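Local coordinates for FAA hydrolase family protein (Pseudomonas aeruginosa, PDB 6J5Y) that probably hydrolyses fumarylpyruvate, as a member of the fumarylacetoacetate hydrolase superfamily that holds a manganese ion with pyruvate in its pocket, at residues A[89-98]-A[184-195]. Numbering follows the deposited sequence.
Sequences IGKGGCDIPL and VSYLSRFFELRP
Gly-93 and Leu-193 form a single antiparallel hydrogen-bonded bridge, their CA atoms 5.3 Å apart, with Gly-93 N bonding Leu-193 O and Leu-193 N returning to Gly-93 O. The bridge is isolated, for beyond Gly-93 the loop turns from 192-195 onto helix 180-190, where it bonds mainly to two serines. Gly-93 itself has a phi of 149°, a backbone conformation open mainly to glycine.

Ser-188 is the hub. Its carbonyl O receives Asp-95 N at 2.9 Å in a nearly straight bond (176° at the hydrogen). With chi1 at 77°, OG lies between the backbone N and the carbonyl carbon, where it accepts Ile-96 N at 2.9 Å and donates to Ser-185 O within the helix at 2.6 Å. One hydroxyl thus ties the loop to the preceding helical turn. A turn back, Ser-185 OG donates to Ile-96 O; the modelled separation of 2.5 Å is very short, and its exact length is doubtful. The CB of Ser-185 also lies close to Leu-98 CD2, and that same methyl meets the Tyr-186 ring obliquely at CE1.

Beneath the polar row, Ile-96 CD1 packs against Val-184 CG1 at 4.1 Å and against Leu-193 CD1; Ile-89 CD1 reaches Val-184 CG2 and Leu-193 CD1, completing a buried aliphatic cluster. At the outer margin, Cys-94 SG rests on the aliphatic part of Glu-192, 3.7 Å from its CG.

The contact therefore fastens the connection between strand 79-89 and helix 98-101 to the C-terminal half of helix 180-190 and its exit loop. Ala-101 of helix 98-101 touches Val-184 and Ser-185, while Leu-193 packs on Tyr-27 of strand 26-30.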
loop_
_atom_site.group_PDB
_atom_site.type_symbol
_atom_site.label_atom_id
_atom_site.label_comp_id
_atom_site.label_asym_id
_atom_site.label_seq_id
_atom_site.Cartn_x
_atom_site.Cartn_y
_atom_site.Cartn_z
ATOM N N ILE A 89 9.912 2.001 -6.700
ATOM C CA ILE A 89 11.372 1.770 -6.902
ATOM C C ILE A 89 11.735 2.123 -8.345
ATOM O O ILE A 89 11.125 1.546 -9.243
ATOM C CB ILE A 89 11.765 0.317 -6.585
ATOM C CG1 ILE A 89 11.436 -0.075 -5.139
ATOM C CG2 ILE A 89 13.245 0.088 -6.927
ATOM C CD1 ILE A 89 11.990 0.853 -4.086
ATOM N N GLY A 90 12.696 3.032 -8.536
ATOM C CA GLY A 90 13.226 3.392 -9.861
ATOM C C GLY A 90 14.558 2.723 -10.119
ATOM O O GLY A 90 14.875 2.485 -11.271
ATOM N N LYS A 91 15.317 2.454 -9.064
ATOM C CA LYS A 91 16.687 1.897 -9.146
ATOM C C LYS A 91 16.755 0.682 -8.210
ATOM O O LYS A 91 16.464 0.822 -7.007
ATOM C CB LYS A 91 17.688 3.010 -8.816
ATOM C CG LYS A 91 19.153 2.687 -9.087
ATOM C CD LYS A 91 20.091 3.879 -8.898
ATOM C CE LYS A 91 20.531 4.078 -7.461
ATOM N NZ LYS A 91 21.755 4.914 -7.374
ATOM N N GLY A 92 17.127 -0.481 -8.731
ATOM C CA GLY A 92 17.220 -1.704 -7.906
ATOM C C GLY A 92 18.438 -1.770 -6.983
ATOM O O GLY A 92 19.224 -0.797 -6.889
ATOM N N GLY A 93 18.620 -2.915 -6.333
ATOM C CA GLY A 93 19.868 -3.246 -5.622
ATOM C C GLY A 93 19.626 -4.136 -4.424
ATOM O O GLY A 93 18.455 -4.321 -4.040
ATOM N N CYS A 94 20.716 -4.570 -3.802
ATOM C CA CYS A 94 20.780 -5.514 -2.659
ATOM C C CYS A 94 21.500 -4.804 -1.521
ATOM O O CYS A 94 22.475 -4.071 -1.835
ATOM C CB CYS A 94 21.588 -6.764 -2.995
ATOM S SG CYS A 94 20.983 -7.643 -4.457
ATOM N N ASP A 95 21.076 -5.032 -0.283
ATOM C CA ASP A 95 21.767 -4.498 0.918
ATOM C C ASP A 95 22.081 -3.021 0.697
ATOM O O ASP A 95 23.239 -2.644 0.882
ATOM C CB ASP A 95 23.074 -5.251 1.197
ATOM C CG ASP A 95 22.858 -6.694 1.618
ATOM O OD1 ASP A 95 21.705 -7.127 1.666
ATOM O OD2 ASP A 95 23.841 -7.350 1.943
ATOM N N ILE A 96 21.062 -2.231 0.356
ATOM C CA ILE A 96 21.192 -0.788 0.038
ATOM C C ILE A 96 21.438 -0.040 1.345
ATOM O O ILE A 96 20.607 -0.061 2.264
ATOM C CB ILE A 96 19.954 -0.262 -0.713
ATOM C CG1 ILE A 96 19.701 -1.038 -2.014
ATOM C CG2 ILE A 96 20.085 1.229 -0.961
ATOM C CD1 ILE A 96 18.310 -0.838 -2.589
ATOM N N PRO A 97 22.573 0.684 1.436
ATOM C CA PRO A 97 22.842 1.544 2.593
ATOM C C PRO A 97 21.715 2.558 2.878
ATOM O O PRO A 97 21.145 3.102 1.953
ATOM C CB PRO A 97 24.150 2.230 2.179
ATOM C CG PRO A 97 24.831 1.193 1.284
ATOM C CD PRO A 97 23.677 0.655 0.460
ATOM N N LEU A 98 21.430 2.810 4.152
ATOM C CA LEU A 98 20.371 3.761 4.602
ATOM C C LEU A 98 20.573 5.125 3.946
ATOM O O LEU A 98 19.583 5.727 3.532
ATOM C CB LEU A 98 20.389 3.909 6.126
ATOM C CG LEU A 98 20.133 2.627 6.920
ATOM C CD1 LEU A 98 20.296 2.894 8.410
ATOM C CD2 LEU A 98 18.737 2.083 6.640
ATOM N N VAL A 184 13.255 0.354 2.576
ATOM C CA VAL A 184 13.978 0.011 1.317
ATOM C C VAL A 184 15.275 -0.740 1.653
ATOM O O VAL A 184 15.498 -1.784 1.055
ATOM C CB VAL A 184 14.226 1.275 0.481
ATOM C CG1 VAL A 184 15.245 1.068 -0.624
ATOM C CG2 VAL A 184 12.912 1.820 -0.054
ATOM N N SER A 185 16.103 -0.228 2.570
ATOM C CA SER A 185 17.330 -0.914 3.041
ATOM C C SER A 185 16.965 -2.310 3.522
ATOM O O SER A 185 17.591 -3.265 3.055
ATOM C CB SER A 185 18.062 -0.168 4.141
ATOM O OG SER A 185 18.740 0.930 3.587
ATOM N N TYR A 186 15.988 -2.438 4.412
ATOM C CA TYR A 186 15.757 -3.751 5.083
ATOM C C TYR A 186 15.145 -4.747 4.089
ATOM O O TYR A 186 15.587 -5.892 4.039
ATOM C CB TYR A 186 15.006 -3.578 6.401
ATOM C CG TYR A 186 15.707 -2.688 7.396
ATOM C CD1 TYR A 186 17.066 -2.419 7.298
ATOM C CD2 TYR A 186 15.019 -2.111 8.444
ATOM C CE1 TYR A 186 17.713 -1.606 8.213
ATOM C CE2 TYR A 186 15.654 -1.309 9.381
ATOM C CZ TYR A 186 17.001 -1.034 9.251
ATOM O OH TYR A 186 17.632 -0.210 10.141
ATOM N N LEU A 187 14.176 -4.330 3.285
ATOM C CA LEU A 187 13.607 -5.170 2.195
ATOM C C LEU A 187 14.747 -5.706 1.325
ATOM O O LEU A 187 14.737 -6.917 0.968
ATOM C CB LEU A 187 12.644 -4.284 1.402
ATOM C CG LEU A 187 11.422 -4.896 0.732
ATOM C CD1 LEU A 187 10.669 -5.910 1.600
ATOM C CD2 LEU A 187 10.505 -3.754 0.311
ATOM N N SER A 188 15.722 -4.849 1.010
ATOM C CA SER A 188 16.847 -5.162 0.088
ATOM C C SER A 188 17.820 -6.181 0.705
ATOM O O SER A 188 18.690 -6.607 -0.039
ATOM C CB SER A 188 17.579 -3.902 -0.358
ATOM O OG SER A 188 18.451 -3.402 0.649
ATOM N N ARG A 189 17.726 -6.501 2.005
ATOM C CA ARG A 189 18.478 -7.634 2.623
ATOM C C ARG A 189 17.880 -8.982 2.191
ATOM O O ARG A 189 18.646 -9.923 2.077
ATOM C CB ARG A 189 18.432 -7.597 4.152
ATOM C CG ARG A 189 19.244 -6.465 4.754
ATOM C CD ARG A 189 19.155 -6.424 6.279
ATOM N NE ARG A 189 19.892 -5.255 6.766
ATOM C CZ ARG A 189 19.944 -4.843 8.025
ATOM N NH1 ARG A 189 19.304 -5.500 8.968
ATOM N NH2 ARG A 189 20.641 -3.763 8.337
ATOM N N PHE A 190 16.549 -9.052 2.017
ATOM C CA PHE A 190 15.783 -10.300 1.772
ATOM C C PHE A 190 15.501 -10.568 0.288
ATOM O O PHE A 190 15.258 -11.754 -0.071
ATOM C CB PHE A 190 14.480 -10.228 2.557
ATOM C CG PHE A 190 14.726 -10.247 4.038
ATOM C CD1 PHE A 190 14.936 -11.441 4.710
ATOM C CD2 PHE A 190 14.791 -9.065 4.756
ATOM C CE1 PHE A 190 15.178 -11.454 6.073
ATOM C CE2 PHE A 190 15.030 -9.081 6.117
ATOM C CZ PHE A 190 15.194 -10.280 6.779
ATOM N N PHE A 191 15.475 -9.515 -0.541
ATOM C CA PHE A 191 15.108 -9.577 -1.979
ATOM C C PHE A 191 15.964 -8.562 -2.736
ATOM O O PHE A 191 16.239 -7.469 -2.188
ATOM C CB PHE A 191 13.632 -9.221 -2.198
ATOM C CG PHE A 191 12.649 -9.904 -1.280
ATOM C CD1 PHE A 191 12.170 -11.183 -1.562
ATOM C CD2 PHE A 191 12.203 -9.272 -0.127
ATOM C CE1 PHE A 191 11.266 -11.806 -0.712
ATOM C CE2 PHE A 191 11.308 -9.896 0.720
ATOM C CZ PHE A 191 10.845 -11.164 0.430
ATOM N N GLU A 192 16.331 -8.863 -3.978
ATOM C CA GLU A 192 16.917 -7.829 -4.863
ATOM C C GLU A 192 15.792 -6.889 -5.313
ATOM O O GLU A 192 14.901 -7.316 -6.037
ATOM C CB GLU A 192 17.605 -8.445 -6.077
ATOM C CG GLU A 192 18.278 -7.396 -6.928
ATOM C CD GLU A 192 18.940 -7.933 -8.179
ATOM O OE1 GLU A 192 18.779 -9.137 -8.459
ATOM O OE2 GLU A 192 19.565 -7.143 -8.882
ATOM N N LEU A 193 15.839 -5.614 -4.938
ATOM C CA LEU A 193 14.799 -4.677 -5.412
ATOM C C LEU A 193 15.106 -4.369 -6.876
ATOM O O LEU A 193 16.262 -4.468 -7.275
ATOM C CB LEU A 193 14.765 -3.424 -4.538
ATOM C CG LEU A 193 14.489 -3.682 -3.062
ATOM C CD1 LEU A 193 14.359 -2.367 -2.308
ATOM C CD2 LEU A 193 13.245 -4.542 -2.870
ATOM N N ARG A 194 14.077 -4.132 -7.664
ATOM C CA ARG A 194 14.238 -3.833 -9.112
ATOM C C ARG A 194 13.301 -2.696 -9.468
ATOM O O ARG A 194 12.315 -2.452 -8.760
ATOM C CB ARG A 194 13.912 -5.079 -9.952
ATOM C CG ARG A 194 14.855 -6.248 -9.728
ATOM C CD ARG A 194 16.252 -5.992 -10.239
ATOM N NE ARG A 194 16.207 -5.842 -11.687
ATOM C CZ ARG A 194 16.983 -5.039 -12.401
ATOM N NH1 ARG A 194 17.842 -4.224 -11.811
ATOM N NH2 ARG A 194 16.853 -5.006 -13.714
ATOM N N PRO A 195 13.541 -2.008 -10.610
ATOM C CA PRO A 195 12.636 -0.959 -11.055
ATOM C C PRO A 195 11.252 -1.578 -11.265
ATOM O O PRO A 195 11.184 -2.695 -11.755
ATOM C CB PRO A 195 13.271 -0.408 -12.344
ATOM C CG PRO A 195 14.723 -0.824 -12.235
ATOM C CD PRO A 195 14.705 -2.158 -11.503
#